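Local atomic coordinates of methylmalonyl-CoA carboxyltransferase 12S subunit (Propionibacterium freudenreichii, PDB entry 1ON3), a protein that catalyses the transfer of the carboxyl group of methylmalonyl-CoA to the biotin of the 1.3S subunit, giving propanoyl-CoA, as the hexameric core of transcarboxylase. Residues D83-T87 with A99-D103; S110-T114 with E146-S150; S165-P169 with D358-I362; A351-N355 with A394-A398; I448-E452 with K466-Y470. All blocks are in the same frame, centred on the assembly; numbering follows the deposited sequence. Where two conformers were deposited one is given.

Contact 1 of 5, residues D83-T87 with A99-D103; sequences DGVVT and AASQD
V85-T87 and A99-Q102 run antiparallel as neighbouring strands, their short axes 4.5 Å apart and their directions 164° from one another. V86 and S101 form the hydrogen-bonded pair: V86 N donates to S101 O at 2.9 Å, nearly straight at 171°, while the return bond from S101 N to V86 O, 2.8 Å long, is bent to 131°. The non-hydrogen-bonded pairs V85-Q102 and T87-A100 flank it. Beyond the end of the strand pairing D103 N still reaches G84 O at 2.8 Å. At the backbone angles of G84, with positive phi, any CB would run into the carbonyl oxygen of D83, a position suited to glycine.

Side chains alternate between the two faces. On the face of V85, T87, A100 and Q102, the methyl of A100 sits between two branches of the other strand, with T87 CG2 at 3.9 Å and V85 CG2 at 4.2 Å from A100 CB. V85 CG2 lies anti to the backbone N, which lays it over the S101 carbonyl, 3.5 Å from S101 O. This face is turned to helix 113-129, and the Q102 amide is fixed at both ends, OE1 by the backbone N of D138 on strand 133-139 and NE2 by Q115 OE1 of the helix. V86 and S101 point to the other face, against helix 46-53, where S101 OG bonds to A46 O. Two strands joined by a short turn in this way are a beta hairpin, here forming the antiparallel side of the mixed sheet in the N-terminal, crotonase-like half of the carboxyltransferase.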
# COMPACT_ATOMS: atom_id res chain seq x y z
N ASP E 83 -34.38 -6.18 -25.59
CA ASP E 83 -35.03 -5.45 -24.51
C ASP E 83 -34.90 -3.94 -24.71
O ASP E 83 -34.92 -3.15 -23.75
CB ASP E 83 -34.55 -5.81 -23.10
CG ASP E 83 -35.65 -5.56 -22.08
OD1 ASP E 83 -35.40 -5.26 -20.89
OD2 ASP E 83 -36.81 -5.69 -22.50
N GLY E 84 -34.76 -3.53 -25.97
CA GLY E 84 -34.68 -2.13 -26.28
C GLY E 84 -33.33 -1.43 -26.19
O GLY E 84 -33.30 -0.21 -26.27
N VAL E 85 -32.24 -2.16 -25.99
CA VAL E 85 -30.92 -1.51 -25.96
C VAL E 85 -29.87 -2.39 -26.63
O VAL E 85 -29.86 -3.62 -26.47
CB VAL E 85 -30.47 -1.18 -24.51
CG1 VAL E 85 -30.00 -2.44 -23.79
CG2 VAL E 85 -29.35 -0.12 -24.55
N VAL E 86 -29.01 -1.77 -27.43
CA VAL E 86 -27.95 -2.49 -28.14
C VAL E 86 -26.67 -2.15 -27.40
O VAL E 86 -26.30 -0.99 -27.30
CB VAL E 86 -27.85 -2.04 -29.61
CG1 VAL E 86 -26.81 -2.89 -30.35
CG2 VAL E 86 -29.21 -2.17 -30.28
N THR E 87 -26.00 -3.18 -26.87
CA THR E 87 -24.80 -3.01 -26.08
C THR E 87 -23.62 -3.85 -26.56
O THR E 87 -23.78 -4.97 -27.06
CB THR E 87 -25.06 -3.39 -24.62
OG1 THR E 87 -25.48 -4.76 -24.57
CG2 THR E 87 -26.17 -2.52 -24.02
N ALA E 99 -20.15 0.60 -25.41
CA ALA E 99 -21.25 1.51 -25.70
C ALA E 99 -22.62 0.88 -25.58
O ALA E 99 -22.76 -0.35 -25.64
CB ALA E 99 -21.07 2.07 -27.12
N ALA E 100 -23.63 1.72 -25.40
CA ALA E 100 -25.02 1.29 -25.30
C ALA E 100 -25.83 2.23 -26.19
O ALA E 100 -25.50 3.41 -26.32
CB ALA E 100 -25.51 1.36 -23.87
N SER E 101 -26.89 1.72 -26.79
CA SER E 101 -27.69 2.56 -27.68
C SER E 101 -29.14 2.13 -27.54
O SER E 101 -29.50 1.01 -27.91
CB SER E 101 -27.19 2.39 -29.12
OG SER E 101 -27.77 3.32 -30.01
N GLN E 102 -29.97 3.01 -26.99
CA GLN E 102 -31.39 2.71 -26.79
C GLN E 102 -32.15 2.71 -28.10
O GLN E 102 -31.91 3.55 -28.98
CB GLN E 102 -32.02 3.71 -25.82
CG GLN E 102 -31.63 3.46 -24.37
CD GLN E 102 -32.29 4.42 -23.40
OE1 GLN E 102 -32.27 5.63 -23.61
NE2 GLN E 102 -32.85 3.89 -22.31
N ASP E 103 -33.08 1.77 -28.21
CA ASP E 103 -33.88 1.61 -29.40
C ASP E 103 -35.31 2.08 -29.13
O ASP E 103 -36.13 1.34 -28.57
CB ASP E 103 -33.89 0.13 -29.83
CG ASP E 103 -34.56 -0.08 -31.16
OD1 ASP E 103 -35.15 0.87 -31.69
OD2 ASP E 103 -34.50 -1.22 -31.67

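Contact 2 of 5, residues S110-T114 with E146-S150; sequences SAGET and EGIDS. With MCA (methylmalonyl-coenzyme A), chain T.
E146 OE2 is gripped by several groups, R143 NH1 in a salt bridge, T70 OG1, and a water that donates to it at 2.6 Å, while OE1 of the same carboxylate takes the backbone N-H of E113 across the contact. This last bond, E113 N to E146 OE1, is short at 2.6 Å, with an angle of 159° at the hydrogen, and uses the syn lone pair. The water on OE2 also accepts from T114 N at 3.2 Å. One carboxylate thus serves two successive N-H groups of the first turn of helix 113-129, one directly and one through water. The E146 chain reaches them by running extended beyond CG, which is anti to the carbonyl carbon (chi1 -63°). G112 is the N-cap, and its CA lies 3.2 Å from E146 OE1; a side chain on it would come near the same carboxylate.

The contact brings the N-terminal ends of helices 113-129 and 147-164 together beside the coenzyme A site, where S110 CB packs 3.7 Å from N1 of the adenine of methylmalonyl-CoA. S110 OG is held by M107 O and R143 NE.

E113 OE1 lies 3.5 Å from D149 CB, and the two carboxylates are turned 31° apart. Their like charges, 3.9 Å apart between E113 OE1 and D149 OD1, are probably balanced by arginines of other chains: R69 of a third subunit makes a salt bridge with E113, and R483 of a second subunit makes one with D149.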
# COMPACT_ATOMS: atom_id res chain seq x y z
N SER E 110 -38.42 2.53 -23.68
CA SER E 110 -38.64 2.48 -22.24
C SER E 110 -37.65 1.52 -21.61
O SER E 110 -37.39 0.44 -22.15
CB SER E 110 -40.07 2.02 -21.91
OG SER E 110 -40.33 0.74 -22.46
N ALA E 111 -37.11 1.92 -20.46
CA ALA E 111 -36.10 1.15 -19.77
C ALA E 111 -36.57 -0.07 -19.00
O ALA E 111 -36.97 0.04 -17.84
CB ALA E 111 -35.33 2.07 -18.84
N GLY E 112 -36.52 -1.22 -19.65
CA GLY E 112 -36.92 -2.44 -18.97
C GLY E 112 -35.86 -2.78 -17.93
O GLY E 112 -34.74 -2.29 -17.98
N GLU E 113 -36.22 -3.63 -16.98
CA GLU E 113 -35.29 -4.05 -15.95
C GLU E 113 -34.09 -4.74 -16.61
O GLU E 113 -32.94 -4.48 -16.25
CB GLU E 113 -36.03 -5.00 -15.00
CG GLU E 113 -35.21 -6.08 -14.36
CD GLU E 113 -36.08 -7.11 -13.64
OE1 GLU E 113 -36.29 -6.97 -12.42
OE2 GLU E 113 -36.56 -8.05 -14.32
N THR E 114 -34.35 -5.61 -17.58
CA THR E 114 -33.26 -6.31 -18.25
C THR E 114 -32.45 -5.36 -19.12
O THR E 114 -31.23 -5.52 -19.22
CB THR E 114 -33.80 -7.48 -19.11
OG1 THR E 114 -34.28 -8.51 -18.25
CG2 THR E 114 -32.69 -8.05 -19.99
N GLU E 146 -43.43 -2.61 -15.92
CA GLU E 146 -42.56 -3.37 -15.01
C GLU E 146 -42.47 -2.81 -13.58
O GLU E 146 -41.69 -3.29 -12.77
CB GLU E 146 -41.16 -3.53 -15.62
CG GLU E 146 -41.17 -4.31 -16.92
CD GLU E 146 -39.80 -4.55 -17.50
OE1 GLU E 146 -38.83 -3.97 -16.97
OE2 GLU E 146 -39.69 -5.33 -18.48
N GLY E 147 -43.27 -1.79 -13.30
CA GLY E 147 -43.34 -1.21 -11.98
C GLY E 147 -42.03 -1.05 -11.23
O GLY E 147 -41.08 -0.46 -11.75
N ILE E 148 -41.95 -1.59 -10.01
CA ILE E 148 -40.73 -1.44 -9.23
C ILE E 148 -39.53 -2.19 -9.80
O ILE E 148 -38.40 -1.96 -9.37
CB ILE E 148 -40.93 -1.82 -7.74
CG1 ILE E 148 -41.20 -3.31 -7.58
CG2 ILE E 148 -42.08 -1.00 -7.16
CD1 ILE E 148 -41.29 -3.74 -6.12
N ASP E 149 -39.75 -3.08 -10.76
CA ASP E 149 -38.63 -3.79 -11.36
C ASP E 149 -37.79 -2.86 -12.25
O ASP E 149 -36.56 -2.89 -12.21
CB ASP E 149 -39.12 -4.98 -12.19
CG ASP E 149 -39.75 -6.06 -11.34
OD1 ASP E 149 -39.35 -6.20 -10.16
OD2 ASP E 149 -40.63 -6.77 -11.86
N SER E 150 -38.44 -2.03 -13.06
CA SER E 150 -37.67 -1.12 -13.91
C SER E 150 -37.11 -0.01 -13.01
O SER E 150 -36.07 0.56 -13.32
CB SER E 150 -38.54 -0.54 -15.03
OG SER E 150 -39.74 0.01 -14.53
C8 MCA T . -43.22 5.54 -23.88
N9 MCA T . -43.82 4.29 -24.07
C4 MCA T . -43.71 3.66 -22.84
C5 MCA T . -43.04 4.58 -22.00
N7 MCA T . -42.75 5.75 -22.67
N3 MCA T . -44.15 2.39 -22.48
C2 MCA T . -43.87 2.09 -21.17
N1 MCA T . -43.23 2.90 -20.26
C6 MCA T . -42.79 4.16 -20.65
N6 MCA T . -42.17 4.92 -19.74
C1' MCA T . -44.41 3.72 -25.16
C2' MCA T . -45.72 4.46 -25.47
O2' MCA T . -46.78 3.94 -24.72
C3' MCA T . -45.81 4.29 -26.96
O3' MCA T . -46.48 3.07 -27.26
C4' MCA T . -44.36 4.29 -27.48
O4' MCA T . -43.57 3.90 -26.30
C5' MCA T . -43.75 5.67 -27.96
O5' MCA T . -44.59 6.52 -27.79
P1 MCA T . -45.37 7.58 -28.21
O11 MCA T . -46.27 8.04 -27.29
O12 MCA T . -45.84 6.91 -29.27
O6 MCA T . -44.54 8.95 -28.55
P2 MCA T . -43.95 10.13 -28.71
O21 MCA T . -45.21 10.61 -29.03
O22 MCA T . -42.77 10.26 -29.47
O7 MCA T . -43.67 10.61 -27.21
CPB MCA T . -43.00 10.02 -26.41
CPA MCA T . -42.74 10.38 -24.96
CP7 MCA T . -44.05 9.76 -24.43
CP9 MCA T . -42.45 11.89 -24.75
CP8 MCA T . -41.49 9.59 -24.50
OP3 MCA T . -44.17 8.54 -24.66
CP6 MCA T . -44.38 9.79 -23.05
OP2 MCA T . -44.39 10.93 -22.46
NP2 MCA T . -44.65 8.53 -22.33
CP5 MCA T . -44.29 8.56 -20.95
CP4 MCA T . -43.38 9.13 -20.00
CP3 MCA T . -43.24 8.74 -18.60
OP1 MCA T . -44.49 8.80 -18.07
NP1 MCA T . -42.15 8.34 -17.71
CP2 MCA T . -42.63 8.04 -16.39
CP1 MCA T . -41.49 7.50 -15.64
P3 MCA T . -47.10 2.23 -28.53
O31 MCA T . -48.15 3.29 -28.65
O32 MCA T . -47.65 0.94 -27.99
O33 MCA T . -46.31 2.11 -29.80
S MCA T . -41.74 7.10 -14.19
CS1 MCA T . -40.15 6.74 -14.30
OS1 MCA T . -39.29 6.80 -15.22
CS2 MCA T . -39.47 7.34 -13.23
CS3 MCA T . -38.81 6.55 -12.41
CS4 MCA T . -39.18 8.79 -12.75
OS4 MCA T . -38.95 9.05 -11.56
OS5 MCA T . -39.21 9.65 -13.62
O HOH W 1 -34.89 -0.34 -15.74
O HOH W 2 -35.38 -5.31 -10.92
O HOH W 3 -37.25 -6.06 -18.80

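Contact 3 of 5, residues S165-P169 with D358-I362; sequences SGVVP and DSFNI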
# COMPACT_ATOMS: atom_id res chain seq x y z
N SER E 165 -17.44 6.92 -12.32
CA SER E 165 -17.06 8.32 -12.30
C SER E 165 -15.59 8.55 -11.92
O SER E 165 -15.14 8.11 -10.87
CB SER E 165 -18.00 9.10 -11.36
OG SER E 165 -17.86 10.50 -11.55
N GLY E 166 -14.85 9.23 -12.78
CA GLY E 166 -13.44 9.51 -12.49
C GLY E 166 -12.49 8.34 -12.73
O GLY E 166 -11.29 8.46 -12.45
N VAL E 167 -13.00 7.22 -13.25
CA VAL E 167 -12.17 6.05 -13.54
C VAL E 167 -12.08 5.89 -15.06
O VAL E 167 -10.98 5.79 -15.61
CB VAL E 167 -12.75 4.77 -12.92
CG1 VAL E 167 -11.75 3.60 -13.11
CG2 VAL E 167 -13.05 4.99 -11.43
N VAL E 168 -13.22 5.85 -15.74
CA VAL E 168 -13.23 5.81 -17.21
C VAL E 168 -14.16 6.94 -17.66
O VAL E 168 -15.15 7.21 -16.99
CB VAL E 168 -13.72 4.45 -17.79
CG1 VAL E 168 -12.75 3.34 -17.38
CG2 VAL E 168 -15.14 4.15 -17.32
N PRO E 169 -13.84 7.62 -18.77
CA PRO E 169 -14.71 8.71 -19.24
C PRO E 169 -16.08 8.18 -19.64
O PRO E 169 -16.17 7.10 -20.21
CB PRO E 169 -13.95 9.28 -20.44
CG PRO E 169 -12.54 8.80 -20.25
CD PRO E 169 -12.72 7.42 -19.70
N ASP E 358 -8.89 17.26 -13.86
CA ASP E 358 -8.04 16.70 -12.82
C ASP E 358 -8.21 15.19 -12.75
O ASP E 358 -7.22 14.46 -12.65
CB ASP E 358 -8.37 17.32 -11.45
CG ASP E 358 -7.42 16.84 -10.36
OD1 ASP E 358 -7.91 16.38 -9.31
OD2 ASP E 358 -6.19 16.92 -10.56
N SER E 359 -9.45 14.70 -12.80
CA SER E 359 -9.70 13.27 -12.73
C SER E 359 -8.99 12.48 -13.81
O SER E 359 -8.51 11.38 -13.55
CB SER E 359 -11.19 12.95 -12.84
OG SER E 359 -11.85 13.21 -11.63
N PHE E 360 -8.93 13.05 -15.01
CA PHE E 360 -8.30 12.34 -16.11
C PHE E 360 -6.95 12.84 -16.59
O PHE E 360 -6.58 12.69 -17.76
CB PHE E 360 -9.29 12.22 -17.27
CG PHE E 360 -10.43 11.32 -16.95
CD1 PHE E 360 -11.65 11.84 -16.53
CD2 PHE E 360 -10.27 9.93 -16.97
CE1 PHE E 360 -12.69 11.00 -16.13
CE2 PHE E 360 -11.31 9.08 -16.56
CZ PHE E 360 -12.52 9.62 -16.14
N ASN E 361 -6.21 13.43 -15.65
CA ASN E 361 -4.84 13.88 -15.90
C ASN E 361 -4.58 14.87 -17.02
O ASN E 361 -3.53 14.81 -17.67
CB ASN E 361 -3.98 12.63 -16.09
CG ASN E 361 -4.32 11.54 -15.10
OD1 ASN E 361 -4.26 11.76 -13.89
ND2 ASN E 361 -4.69 10.35 -15.59
N ILE E 362 -5.53 15.78 -17.23
CA ILE E 362 -5.43 16.80 -18.27
C ILE E 362 -4.99 18.13 -17.61
O ILE E 362 -5.72 18.68 -16.78
CB ILE E 362 -6.81 17.00 -18.94
CG1 ILE E 362 -7.25 15.69 -19.60
CG2 ILE E 362 -6.78 18.16 -19.95
CD1 ILE E 362 -8.62 15.73 -20.22
O HOH W 4 -9.69 10.17 -10.94
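F360 drives the rim of its ring into the bend of the G166-P169 backbone. Its CE2 comes 3.4 Å from V167 O, which lies at the edge of the ring near its plane, and CZ meets V168 C at 3.5 Å. P169 instead comes over one face: its CG stands 4.2 Å from the ring centroid, 22° off the normal and displaced toward the rim, a CH-pi contact. CD of the same proline packs 3.8 Å from F360 CE2. With CG anti to its own carbonyl carbon (chi1 -68°), F360 projects the ring from the end of its helix toward the loop. A leucine in its place would probably leave P169 without the flat face it rests on and open a gap beside the V167 and V168 backbone.

Next to the ring, G166 CA approaches S359 CB at 4.1 Å. At these backbone angles, with phi positive, a CB on G166 would collide with S165 O and come close to S359 OG, which explains the glycine. A water donates to G166 O at 2.8 Å and to S359 O at 3.1 Å, linking the loop to the helix end.

The contact joins the two halves of the duplicated carboxyltransferase fold: the loop leading from helix 147-164 into strand 170-175 in the N-terminal half, and the end of helix 344-359 in the other. That helix finishes in a Schellman motif with N361, at positive phi, as the C-prime residue.

Farther out, the F360 ring meets that of F356 with planes about 40° apart and touches P256. S359 OG bonds to N520 OD1 of a second subunit, whose K516 also reaches S165 O.

Contact 4 of 5, residues A351-N355 with A394-A398; sequences AEFVN and AYSEA
V354 points its CB at the helix opposite, 3.9 Å from A394 CB, and its two methyl groups then part. CG1, anti to the backbone N (chi1 166°), runs on to A394 CB at 3.5 Å and reaches the methyl of A398 more distantly. CG2 goes to Y395 instead: it lies over one face of the ring, 3.7 Å from the centroid and offset toward the rim, with CZ its nearest atom at 3.4 Å. The two side chains cross at about a right angle, and the methyl makes a CH-pi contact with the ring face. Y395 OH is hydrogen-bonded to Q366 OE1, which is likely to limit how the ring can shift. A serine in place of the tyrosine would probably leave V354 CG2 without its aromatic floor and Q366 OE1 without this partner.

Beside the valine, N355 OD1 packs against A394 CB at 3.2 Å. A water donates to N355 OD1 and A394 O, each at 2.9 Å, bridging the helices within the buried contact. The small residues A351 and A394 let the backbones approach to 5.6 Å between their CA atoms. Helices 344-359 and 384-397 lie in two successive beta-alpha-beta crossovers linking parallel strands 326-333, 364-370 and 402-407, as in the crotonase fold.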
# COMPACT_ATOMS: atom_id res chain seq x y z
N ALA E 351 -15.77 25.00 -12.25
CA ALA E 351 -15.47 23.94 -11.28
C ALA E 351 -15.65 22.52 -11.83
O ALA E 351 -14.80 21.66 -11.61
CB ALA E 351 -16.34 24.12 -10.02
N GLU E 352 -16.75 22.29 -12.55
CA GLU E 352 -17.01 20.97 -13.12
C GLU E 352 -15.89 20.61 -14.11
O GLU E 352 -15.36 19.50 -14.07
CB GLU E 352 -18.36 20.93 -13.86
CG GLU E 352 -18.72 19.52 -14.41
CD GLU E 352 -19.94 19.53 -15.34
OE1 GLU E 352 -20.00 20.38 -16.25
OE2 GLU E 352 -20.82 18.67 -15.17
N PHE E 353 -15.53 21.56 -14.97
CA PHE E 353 -14.48 21.33 -15.96
C PHE E 353 -13.15 21.04 -15.27
O PHE E 353 -12.44 20.10 -15.65
CB PHE E 353 -14.34 22.57 -16.86
CG PHE E 353 -13.43 22.37 -18.05
CD1 PHE E 353 -13.78 21.52 -19.09
CD2 PHE E 353 -12.22 23.09 -18.15
CE1 PHE E 353 -12.96 21.37 -20.22
CE2 PHE E 353 -11.39 22.95 -19.28
CZ PHE E 353 -11.77 22.09 -20.32
N VAL E 354 -12.81 21.84 -14.26
CA VAL E 354 -11.58 21.64 -13.51
C VAL E 354 -11.55 20.26 -12.85
O VAL E 354 -10.55 19.55 -12.95
CB VAL E 354 -11.40 22.74 -12.43
CG1 VAL E 354 -10.29 22.34 -11.44
CG2 VAL E 354 -11.06 24.08 -13.10
N ASN E 355 -12.63 19.85 -12.18
CA ASN E 355 -12.64 18.53 -11.54
C ASN E 355 -12.50 17.42 -12.57
O ASN E 355 -11.79 16.43 -12.33
CB ASN E 355 -13.94 18.29 -10.75
CG ASN E 355 -14.02 19.17 -9.51
OD1 ASN E 355 -13.01 19.46 -8.88
ND2 ASN E 355 -15.24 19.57 -9.15
N ALA E 394 -12.15 23.15 -6.35
CA ALA E 394 -11.67 22.35 -7.48
C ALA E 394 -10.20 22.59 -7.78
O ALA E 394 -9.43 21.64 -7.94
CB ALA E 394 -12.52 22.62 -8.73
N TYR E 395 -9.79 23.85 -7.88
CA TYR E 395 -8.38 24.12 -8.16
C TYR E 395 -7.46 23.68 -7.01
O TYR E 395 -6.42 23.07 -7.25
CB TYR E 395 -8.18 25.60 -8.47
CG TYR E 395 -8.46 25.96 -9.91
CD1 TYR E 395 -9.40 26.93 -10.23
CD2 TYR E 395 -7.76 25.35 -10.95
CE1 TYR E 395 -9.65 27.28 -11.55
CE2 TYR E 395 -7.99 25.70 -12.28
CZ TYR E 395 -8.94 26.66 -12.57
OH TYR E 395 -9.19 27.02 -13.87
N SER E 396 -7.83 23.98 -5.77
CA SER E 396 -7.00 23.60 -4.62
C SER E 396 -6.83 22.08 -4.48
O SER E 396 -5.82 21.61 -3.99
CB SER E 396 -7.57 24.15 -3.30
OG SER E 396 -7.69 25.57 -3.33
N GLU E 397 -7.83 21.32 -4.91
CA GLU E 397 -7.76 19.87 -4.83
C GLU E 397 -7.01 19.29 -6.04
O GLU E 397 -6.41 18.21 -5.96
CB GLU E 397 -9.17 19.28 -4.79
CG GLU E 397 -9.21 17.76 -4.66
CD GLU E 397 -8.74 17.27 -3.30
OE1 GLU E 397 -8.57 16.04 -3.15
OE2 GLU E 397 -8.54 18.10 -2.39
N ALA E 398 -7.06 19.99 -7.16
CA ALA E 398 -6.43 19.48 -8.37
C ALA E 398 -4.93 19.26 -8.23
O ALA E 398 -4.22 20.08 -7.63
CB ALA E 398 -6.73 20.41 -9.56
O HOH W 5 -10.20 18.95 -8.65

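Contact 5 of 5, residues I448-E452 with K466-Y470; sequences IFRKE and KIEEY
The ring of F449 is sandwiched between two aliphatic chains, one from each side of the contact. K466 CD stands over the centre of one face, 4.0 Å from the centroid and 11° off the normal, a CH-pi contact made by the methylene part of a charged residue. Over the centre of the opposite face lies CG1 of the adjacent I448, 3.6 Å above the plane. K466 is bent at its second torsion (chi2 -57°), which carries its chain across the ring; CB touches F449 CD1 at 3.6 Å, and the ammonium end passes beyond the ring to the acids.

There E452, its chain extended beyond CG, crosses the lysine at about a right angle. E452 OE1 lies nearest the last methylene, K466 CE, 3.0 Å away, with K466 NZ farther off in a salt bridge of 3.4 Å; it makes another with K451 NZ at 3.2 Å, while E469 engages K466 from the lysine's own helix through weak bonds. The four residues form a salt-bridge network, in which each lysine would be expected to offset the acids around it.

The contact packs the junction between helix 441-448 and the short helix 450-454, where F449 is the N-cap residue, against helix 459-474 in the C-terminal half of the carboxyltransferase.

On the apolar side I448 CD1 packs 4.0 Å from Y470 CE1, the side chains at about a right angle, and F449 CE1 lies near Y470 CD1. I448 is also about 4 Å from a bound methylmalonyl-CoA. A second subunit completes the surroundings: its I144 O takes Y470 OH, and its F73 meets F449 edge-to-face.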
# COMPACT_ATOMS: atom_id res chain seq x y z
N ILE E 448 -8.64 53.61 2.86
CA ILE E 448 -7.48 53.86 3.72
C ILE E 448 -6.88 55.26 3.71
O ILE E 448 -6.05 55.58 4.56
CB ILE E 448 -6.35 52.85 3.42
CG1 ILE E 448 -5.92 52.96 1.96
CG2 ILE E 448 -6.82 51.44 3.75
CD1 ILE E 448 -4.69 52.15 1.63
N PHE E 449 -7.28 56.11 2.77
CA PHE E 449 -6.75 57.47 2.71
C PHE E 449 -7.86 58.49 2.92
O PHE E 449 -7.66 59.70 2.79
CB PHE E 449 -6.08 57.70 1.35
CG PHE E 449 -4.98 56.72 1.05
CD1 PHE E 449 -5.04 55.93 -0.10
CD2 PHE E 449 -3.89 56.58 1.90
CE1 PHE E 449 -4.02 55.02 -0.40
CE2 PHE E 449 -2.86 55.68 1.61
CZ PHE E 449 -2.93 54.90 0.47
N ARG E 450 -9.04 57.97 3.25
CA ARG E 450 -10.25 58.76 3.50
C ARG E 450 -10.00 60.03 4.32
O ARG E 450 -10.43 61.12 3.94
CB ARG E 450 -11.26 57.86 4.20
CG ARG E 450 -12.43 58.54 4.88
CD ARG E 450 -13.35 57.47 5.46
NE ARG E 450 -14.10 57.93 6.63
CZ ARG E 450 -13.55 58.36 7.76
NH1 ARG E 450 -12.22 58.41 7.88
NH2 ARG E 450 -14.31 58.73 8.78
N LYS E 451 -9.29 59.88 5.43
CA LYS E 451 -8.97 60.99 6.32
C LYS E 451 -8.02 62.02 5.73
O LYS E 451 -8.31 63.22 5.74
CB LYS E 451 -8.39 60.44 7.63
CG LYS E 451 -7.45 59.24 7.46
CD LYS E 451 -6.13 59.60 6.77
CE LYS E 451 -5.34 58.38 6.34
NZ LYS E 451 -4.14 58.76 5.54
N GLU E 452 -6.89 61.55 5.23
CA GLU E 452 -5.86 62.39 4.64
C GLU E 452 -6.36 63.15 3.42
O GLU E 452 -5.82 64.21 3.07
CB GLU E 452 -4.65 61.53 4.29
CG GLU E 452 -3.56 62.25 3.50
CD GLU E 452 -2.31 61.40 3.35
OE1 GLU E 452 -2.44 60.17 3.16
OE2 GLU E 452 -1.20 61.97 3.41
N LYS E 466 -2.70 59.68 -4.07
CA LYS E 466 -2.76 58.42 -3.34
C LYS E 466 -3.15 57.23 -4.21
O LYS E 466 -2.61 56.13 -4.06
CB LYS E 466 -3.73 58.54 -2.16
CG LYS E 466 -3.21 59.46 -1.07
CD LYS E 466 -1.86 58.95 -0.58
CE LYS E 466 -1.25 59.86 0.47
NZ LYS E 466 0.03 59.29 1.01
N ILE E 467 -4.08 57.46 -5.13
CA ILE E 467 -4.51 56.41 -6.03
C ILE E 467 -3.30 56.00 -6.88
O ILE E 467 -3.04 54.81 -7.08
CB ILE E 467 -5.65 56.90 -6.94
CG1 ILE E 467 -6.94 56.99 -6.11
CG2 ILE E 467 -5.79 55.99 -8.16
CD1 ILE E 467 -8.11 57.57 -6.84
N GLU E 468 -2.56 56.99 -7.35
CA GLU E 468 -1.37 56.77 -8.16
C GLU E 468 -0.36 55.97 -7.34
O GLU E 468 0.22 55.00 -7.83
CB GLU E 468 -0.78 58.13 -8.56
CG GLU E 468 0.43 58.09 -9.48
CD GLU E 468 0.16 57.39 -10.80
OE1 GLU E 468 -1.01 57.37 -11.26
OE2 GLU E 468 1.13 56.86 -11.39
N GLU E 469 -0.17 56.38 -6.09
CA GLU E 469 0.74 55.73 -5.15
C GLU E 469 0.39 54.26 -4.94
O GLU E 469 1.26 53.39 -5.01
CB GLU E 469 0.69 56.42 -3.79
CG GLU E 469 1.43 57.75 -3.71
CD GLU E 469 1.42 58.32 -2.30
OE1 GLU E 469 1.73 57.56 -1.35
OE2 GLU E 469 1.11 59.52 -2.14
N TYR E 470 -0.88 54.00 -4.67
CA TYR E 470 -1.37 52.64 -4.44
C TYR E 470 -1.19 51.79 -5.69
O TYR E 470 -0.68 50.68 -5.63
CB TYR E 470 -2.85 52.69 -4.05
CG TYR E 470 -3.38 51.39 -3.46
CD1 TYR E 470 -3.20 51.08 -2.10
CD2 TYR E 470 -4.06 50.46 -4.26
CE1 TYR E 470 -3.69 49.88 -1.55
CE2 TYR E 470 -4.54 49.26 -3.73
CZ TYR E 470 -4.36 48.97 -2.38
OH TYR E 470 -4.83 47.79 -1.85

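How the contacts relate
Contacts 1 and 2 lie in the N-terminal half, contacts 4 and 5 in the C-terminal half, and contact 3 joins the two halves. Contacts 1 and 2 have centres 14 Å apart and touch through D83 and T114; strand 95-102 is followed by helix 113-129. Contacts 3 and 4 share helix 344-359, have centres 12 Å apart and alternate along the chain, whereas every other pair is in series. Contact 5 lies far out, about 70 Å between centres from contact 2, on the opposite side of the chain's centre. Yet both lie near bound methylmalonyl-CoA and touch a second subunit, consistent with sites shared between subunits of the hexamer.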